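Local coordinates for protein ribonuclease mar1, putative (Trypanosoma cruzi, PDB 1YZV) that is of unknown function but belongs to the isochorismatase superfamily and is named a putative ribonuclease mar1, at residues V138-D143 with D166-S171; L12-G17 with V110-L115. All coordinates share one frame; numbering follows the deposited sequence.

Interaction 1: residues V138-D143 with D166-S171; sequences VVIAVD and DGCYIS
Val139 and Tyr169 face each other across two neighbouring parallel strands. Both methyls of Val139 lie against the far end of the phenol ring, CG1 over one face at 3.4 Å from Tyr169 CE2 and CG2 at 3.3 Å from Tyr169 CZ. A chi1 of 67° puts Tyr169 CG between backbone N and carbonyl carbon, chi2 of -93° turns the ring to lie by the methyls, and the beta-branched valine offers two to so broad a surface. On the same side of the sheet Val139 CG1 also meets Ser171 CB at 3.7 Å. The other side carries Val138 CG1 against Cys168 CB at 3.8 Å and the crossing side chains of Ile140 and Ile170. Beyond them Val142 CB touches Ile170 CG2 at 3.6 Å, the two side chains roughly perpendicular.

Between the two faces runs a ladder of five backbone hydrogen bonds, from Val138 N to Gly167 O at one end to Val142 N with Ser171 O at the other. Gly167 enters it with a positive phi of 98°, a turn that glycine accepts easily. Helices 120-133 and 150-161 pack on the isoleucine side, and Leu159 of the second subunit reaches Tyr169. The phenol OH pairs with Gln179 and with the backbone N of Leu13, while Asp143 OD2 is bonded to Ser173 and His200.

This is the strand pairing of the beta-alpha-beta crossover through helix 150-161 in the Rossmann-like isochorismatase fold. Main-chain polar groups satisfy one another, the isoleucine face is apolar, and the Val139 face adds an aromatic ring and two partnered hydroxyls, weakly so for Ser171.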
loop_
_atom_site.group_PDB
_atom_site.type_symbol
_atom_site.label_atom_id
_atom_site.label_comp_id
_atom_site.label_asym_id
_atom_site.label_seq_id
_atom_site.Cartn_x
_atom_site.Cartn_y
_atom_site.Cartn_z
ATOM N N VAL A 138 4.273 15.666 -9.373
ATOM C CA VAL A 138 3.077 15.281 -10.129
ATOM C C VAL A 138 2.042 14.618 -9.209
ATOM O O VAL A 138 2.376 13.773 -8.371
ATOM C CB VAL A 138 3.424 14.452 -11.426
ATOM C CG1 VAL A 138 4.347 13.346 -11.170
ATOM C CG2 VAL A 138 2.162 13.942 -12.133
ATOM N N VAL A 139 0.810 15.124 -9.259
ATOM C CA VAL A 139 -0.263 14.640 -8.404
ATOM C C VAL A 139 -1.354 14.111 -9.283
ATOM O O VAL A 139 -1.797 14.819 -10.220
ATOM C CB VAL A 139 -0.788 15.773 -7.498
ATOM C CG1 VAL A 139 -1.810 15.222 -6.465
ATOM C CG2 VAL A 139 0.375 16.378 -6.809
ATOM N N ILE A 140 -1.647 12.832 -9.113
ATOM C CA ILE A 140 -2.674 12.176 -9.885
ATOM C C ILE A 140 -4.031 12.491 -9.186
ATOM O O ILE A 140 -4.190 12.217 -8.007
ATOM C CB ILE A 140 -2.438 10.646 -9.972
ATOM C CG1 ILE A 140 -1.009 10.304 -10.387
ATOM C CG2 ILE A 140 -3.455 9.972 -10.865
ATOM C CD1 ILE A 140 -0.623 10.835 -11.697
ATOM N N ALA A 141 -5.032 12.932 -9.950
ATOM C CA ALA A 141 -6.397 13.045 -9.409
ATOM C C ALA A 141 -7.124 11.765 -9.732
ATOM O O ALA A 141 -7.699 11.630 -10.816
ATOM C CB ALA A 141 -7.136 14.241 -10.011
ATOM N N VAL A 142 -7.074 10.807 -8.821
ATOM C CA VAL A 142 -7.594 9.471 -9.119
ATOM C C VAL A 142 -9.062 9.433 -9.540
ATOM O O VAL A 142 -9.478 8.567 -10.347
ATOM C CB VAL A 142 -7.302 8.462 -7.930
ATOM C CG1 VAL A 142 -8.024 8.809 -6.646
ATOM C CG2 VAL A 142 -7.620 6.988 -8.331
ATOM N N ASP A 143 -9.867 10.322 -8.947
ATOM C CA ASP A 143 -11.307 10.424 -9.252
ATOM C C ASP A 143 -11.606 10.915 -10.665
ATOM O O ASP A 143 -12.721 10.706 -11.144
ATOM C CB ASP A 143 -12.104 11.277 -8.197
ATOM C CG ASP A 143 -11.576 12.733 -8.014
ATOM O OD1 ASP A 143 -10.348 12.927 -8.002
ATOM O OD2 ASP A 143 -12.403 13.672 -7.761
ATOM N N ASP A 166 9.638 10.096 -4.649
ATOM C CA ASP A 166 10.251 10.824 -5.747
ATOM C C ASP A 166 9.416 11.951 -6.282
ATOM O O ASP A 166 9.845 12.577 -7.275
ATOM C CB ASP A 166 10.564 9.854 -6.880
ATOM C CG ASP A 166 11.744 8.926 -6.541
ATOM O OD1 ASP A 166 12.557 9.229 -5.611
ATOM O OD2 ASP A 166 11.809 7.866 -7.171
ATOM N N GLY A 167 8.297 12.310 -5.605
ATOM C CA GLY A 167 7.514 13.432 -6.070
ATOM C C GLY A 167 6.271 13.166 -6.917
ATOM O O GLY A 167 5.690 14.108 -7.393
ATOM N N CYS A 168 5.781 11.923 -6.966
ATOM C CA CYS A 168 4.508 11.606 -7.564
ATOM C C CYS A 168 3.642 11.019 -6.466
ATOM O O CYS A 168 4.039 10.060 -5.825
ATOM C CB CYS A 168 4.669 10.558 -8.646
ATOM S SG CYS A 168 3.119 9.888 -9.278
ATOM N N TYR A 169 2.496 11.632 -6.208
ATOM C CA TYR A 169 1.492 10.982 -5.370
ATOM C C TYR A 169 0.067 11.072 -5.888
ATOM O O TYR A 169 -0.232 11.749 -6.893
ATOM C CB TYR A 169 1.542 11.553 -3.992
ATOM C CG TYR A 169 1.123 12.974 -3.937
ATOM C CD1 TYR A 169 2.076 13.984 -4.032
ATOM C CD2 TYR A 169 -0.175 13.327 -3.458
ATOM C CE1 TYR A 169 1.703 15.310 -3.905
ATOM C CE2 TYR A 169 -0.560 14.647 -3.325
ATOM C CZ TYR A 169 0.368 15.655 -3.623
ATOM O OH TYR A 169 0.044 17.004 -3.410
ATOM N N ILE A 170 -0.793 10.291 -5.262
ATOM C CA ILE A 170 -2.161 10.156 -5.743
ATOM C C ILE A 170 -3.073 10.827 -4.744
ATOM O O ILE A 170 -3.035 10.517 -3.519
ATOM C CB ILE A 170 -2.579 8.671 -5.858
ATOM C CG1 ILE A 170 -1.559 7.911 -6.680
ATOM C CG2 ILE A 170 -4.010 8.563 -6.376
ATOM C CD1 ILE A 170 -1.556 8.268 -7.991
ATOM N N SER A 171 -3.936 11.671 -5.275
ATOM C CA SER A 171 -4.891 12.429 -4.461
ATOM C C SER A 171 -6.236 12.469 -5.185
ATOM O O SER A 171 -6.507 11.629 -6.059
ATOM C CB SER A 171 -4.321 13.837 -4.167
ATOM O OG SER A 171 -5.030 14.503 -3.137
#

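Interaction 2: residues L12-G17 with V110-L115; sequences LLKHYG and VEQVVL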
loop_
_atom_site.group_PDB
_atom_site.type_symbol
_atom_site.label_atom_id
_atom_site.label_comp_id
_atom_site.label_asym_id
_atom_site.label_seq_id
_atom_site.Cartn_x
_atom_site.Cartn_y
_atom_site.Cartn_z
ATOM N N LEU A 12 3.159 17.983 -0.316
ATOM C CA LEU A 12 1.917 18.246 -1.006
ATOM C C LEU A 12 2.168 19.346 -2.023
ATOM O O LEU A 12 3.248 19.955 -2.021
ATOM C CB LEU A 12 0.868 18.694 -0.002
ATOM C CG LEU A 12 0.439 17.646 1.047
ATOM C CD1 LEU A 12 -0.457 18.296 2.039
ATOM C CD2 LEU A 12 -0.197 16.444 0.395
ATOM N N LEU A 13 1.161 19.635 -2.855
ATOM C CA LEU A 13 1.240 20.765 -3.776
ATOM C C LEU A 13 1.497 22.032 -2.959
ATOM O O LEU A 13 1.023 22.159 -1.837
ATOM C CB LEU A 13 -0.071 20.924 -4.537
ATOM C CG LEU A 13 -0.379 19.836 -5.562
ATOM C CD1 LEU A 13 -1.845 19.894 -5.921
ATOM C CD2 LEU A 13 0.498 19.991 -6.800
ATOM N N LYS A 14 2.332 22.902 -3.489
ATOM C CA LYS A 14 2.541 24.237 -2.935
ATOM C C LYS A 14 1.323 25.106 -3.255
ATOM O O LYS A 14 0.510 24.811 -4.186
ATOM C CB LYS A 14 3.786 24.883 -3.542
ATOM C CG LYS A 14 5.104 24.189 -3.138
ATOM C CD LYS A 14 6.339 24.898 -3.684
ATOM C CE LYS A 14 7.628 24.218 -3.218
ATOM N NZ LYS A 14 8.847 24.732 -3.937
ATOM N N HIS A 15 1.199 26.173 -2.478
ATOM C CA HIS A 15 0.186 27.169 -2.689
ATOM C C HIS A 15 0.347 27.741 -4.091
ATOM O O HIS A 15 1.490 27.895 -4.582
ATOM C CB HIS A 15 0.312 28.285 -1.640
ATOM C CG HIS A 15 -0.824 29.239 -1.664
ATOM N ND1 HIS A 15 -0.915 30.259 -2.593
ATOM C CD2 HIS A 15 -1.952 29.303 -0.920
ATOM C CE1 HIS A 15 -2.055 30.905 -2.416
ATOM N NE2 HIS A 15 -2.724 30.310 -1.440
ATOM N N TYR A 16 -0.791 28.025 -4.732
ATOM C CA TYR A 16 -0.792 28.433 -6.107
ATOM C C TYR A 16 0.092 29.629 -6.419
ATOM O O TYR A 16 0.547 29.765 -7.576
ATOM C CB TYR A 16 -2.204 28.687 -6.642
ATOM C CG TYR A 16 -2.948 29.846 -6.017
ATOM C CD1 TYR A 16 -2.726 31.157 -6.439
ATOM C CD2 TYR A 16 -3.917 29.625 -5.046
ATOM C CE1 TYR A 16 -3.396 32.245 -5.853
ATOM C CE2 TYR A 16 -4.633 30.690 -4.486
ATOM C CZ TYR A 16 -4.400 32.011 -4.936
ATOM O OH TYR A 16 -5.075 33.066 -4.330
ATOM N N GLY A 17 0.315 30.516 -5.448
ATOM C CA GLY A 17 1.222 31.639 -5.704
ATOM C C GLY A 17 2.710 31.334 -5.612
ATOM O O GLY A 17 3.548 32.151 -5.947
ATOM N N VAL A 110 7.155 26.290 -13.522
ATOM C CA VAL A 110 6.126 25.247 -13.569
ATOM C C VAL A 110 6.633 24.029 -12.806
ATOM O O VAL A 110 7.298 23.157 -13.354
ATOM C CB VAL A 110 5.735 24.841 -15.003
ATOM C CG1 VAL A 110 4.557 23.868 -14.951
ATOM C CG2 VAL A 110 5.373 26.061 -15.826
ATOM N N GLU A 111 6.415 24.050 -11.507
ATOM C CA GLU A 111 7.009 23.077 -10.613
ATOM C C GLU A 111 6.152 21.849 -10.384
ATOM O O GLU A 111 6.677 20.821 -9.961
ATOM C CB GLU A 111 7.282 23.696 -9.244
ATOM C CG GLU A 111 8.445 24.662 -9.207
ATOM C CD GLU A 111 8.660 25.281 -7.806
ATOM O OE1 GLU A 111 8.282 24.640 -6.786
ATOM O OE2 GLU A 111 9.216 26.401 -7.748
ATOM N N GLN A 112 4.846 21.970 -10.614
ATOM C CA GLN A 112 3.887 20.936 -10.246
ATOM C C GLN A 112 2.768 20.790 -11.263
ATOM O O GLN A 112 2.361 21.747 -11.898
ATOM C CB GLN A 112 3.357 21.171 -8.840
ATOM C CG GLN A 112 2.534 22.459 -8.693
ATOM C CD GLN A 112 2.390 22.923 -7.260
ATOM O OE1 GLN A 112 3.154 22.517 -6.351
ATOM N NE2 GLN A 112 1.367 23.777 -7.028
ATOM N N VAL A 113 2.394 19.532 -11.497
ATOM C CA VAL A 113 1.412 19.156 -12.514
ATOM C C VAL A 113 0.359 18.340 -11.816
ATOM O O VAL A 113 0.691 17.454 -10.992
ATOM C CB VAL A 113 2.105 18.335 -13.628
ATOM C CG1 VAL A 113 1.068 17.647 -14.539
ATOM C CG2 VAL A 113 3.152 19.264 -14.452
ATOM N N VAL A 114 -0.884 18.723 -12.050
ATOM C CA VAL A 114 -2.044 17.967 -11.664
ATOM C C VAL A 114 -2.476 17.191 -12.904
ATOM O O VAL A 114 -2.816 17.781 -13.945
ATOM C CB VAL A 114 -3.171 18.894 -11.172
ATOM C CG1 VAL A 114 -4.469 18.136 -10.967
ATOM C CG2 VAL A 114 -2.734 19.596 -9.885
ATOM N N LEU A 115 -2.494 15.867 -12.780
ATOM C CA LEU A 115 -2.644 14.954 -13.932
ATOM C C LEU A 115 -3.847 14.028 -13.757
ATOM O O LEU A 115 -4.017 13.399 -12.705
ATOM C CB LEU A 115 -1.379 14.116 -14.103
ATOM C CG LEU A 115 -1.317 12.942 -15.117
ATOM C CD1 LEU A 115 -1.555 13.446 -16.573
ATOM C CD2 LEU A 115 0.072 12.232 -15.001
#
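Glu111 meets Lys14 where strand 110-118 begins. Its carboxylate takes the ammonium group in a salt bridge, Lys14 NZ to Glu111 OE1 at 2.9 Å, using the syn lone pair of that oxygen. Both chains are extended beyond CG, and their length lets the charges meet at the partly exposed margin of the contact.

Gln112, next along, turns its carboxamide to the backbone of Lys14 and engages it twice. Gln112 OE1 accepts from Lys14 N at 3.0 Å, with the donor in the amide plane on a lone pair, and Gln112 NE2 gives a nearly straight bond (171°) to Lys14 O at 3.1 Å. A primary amide suits this place, since it presents a donor and an acceptor together and so satisfies both polar groups of one residue in a chain without regular structure. With CG between backbone N and carbonyl carbon (chi1 65°) and the chain extended beyond it, the carboxamide reaches the loop. The two bonds fix its rotation. Leu13 CD2 packs on the same side chain, 3.5 Å from Gln112 CD, so the buried amide also has an apolar neighbour. Gln112 NE2 has a further partner in Thr21 OG1.

Val114, two residues on, presents CG2 to Leu13 CD1 at 4.1 Å, a looser aliphatic touch between side chains set about at a right angle.

The N-terminal loop thus lies against one side of a central strand of the sheet. Ile176 of helix 173-181 touches both Leu13 and Val114, Leu180 of that helix reaches Gln112, and strands 20-26 and 137-146 flank strand 110-118.

In the fold
From the N terminus, the loop at 12-17 comes first and meets 110-115 some 93 residues later; interaction 2 therefore closes a long loop containing the first three strands of the sheet. Interaction 1 follows in series, closing a much shorter loop around helix 150-161, and the two neither nest nor cross. They meet through the sheet, where strands 110-118 and 137-146 are neighbours: Val139 probably hydrogen-bonds through its N to Val113 O and through its O to Leu115 N. Leu13 CD2 also packs on Val139 CG2, at 3.6 Å. Together they tie the N-terminal loop to strands 110-118, 137-146 and 168-171, the last outermost in this chain, in one half of the sheet.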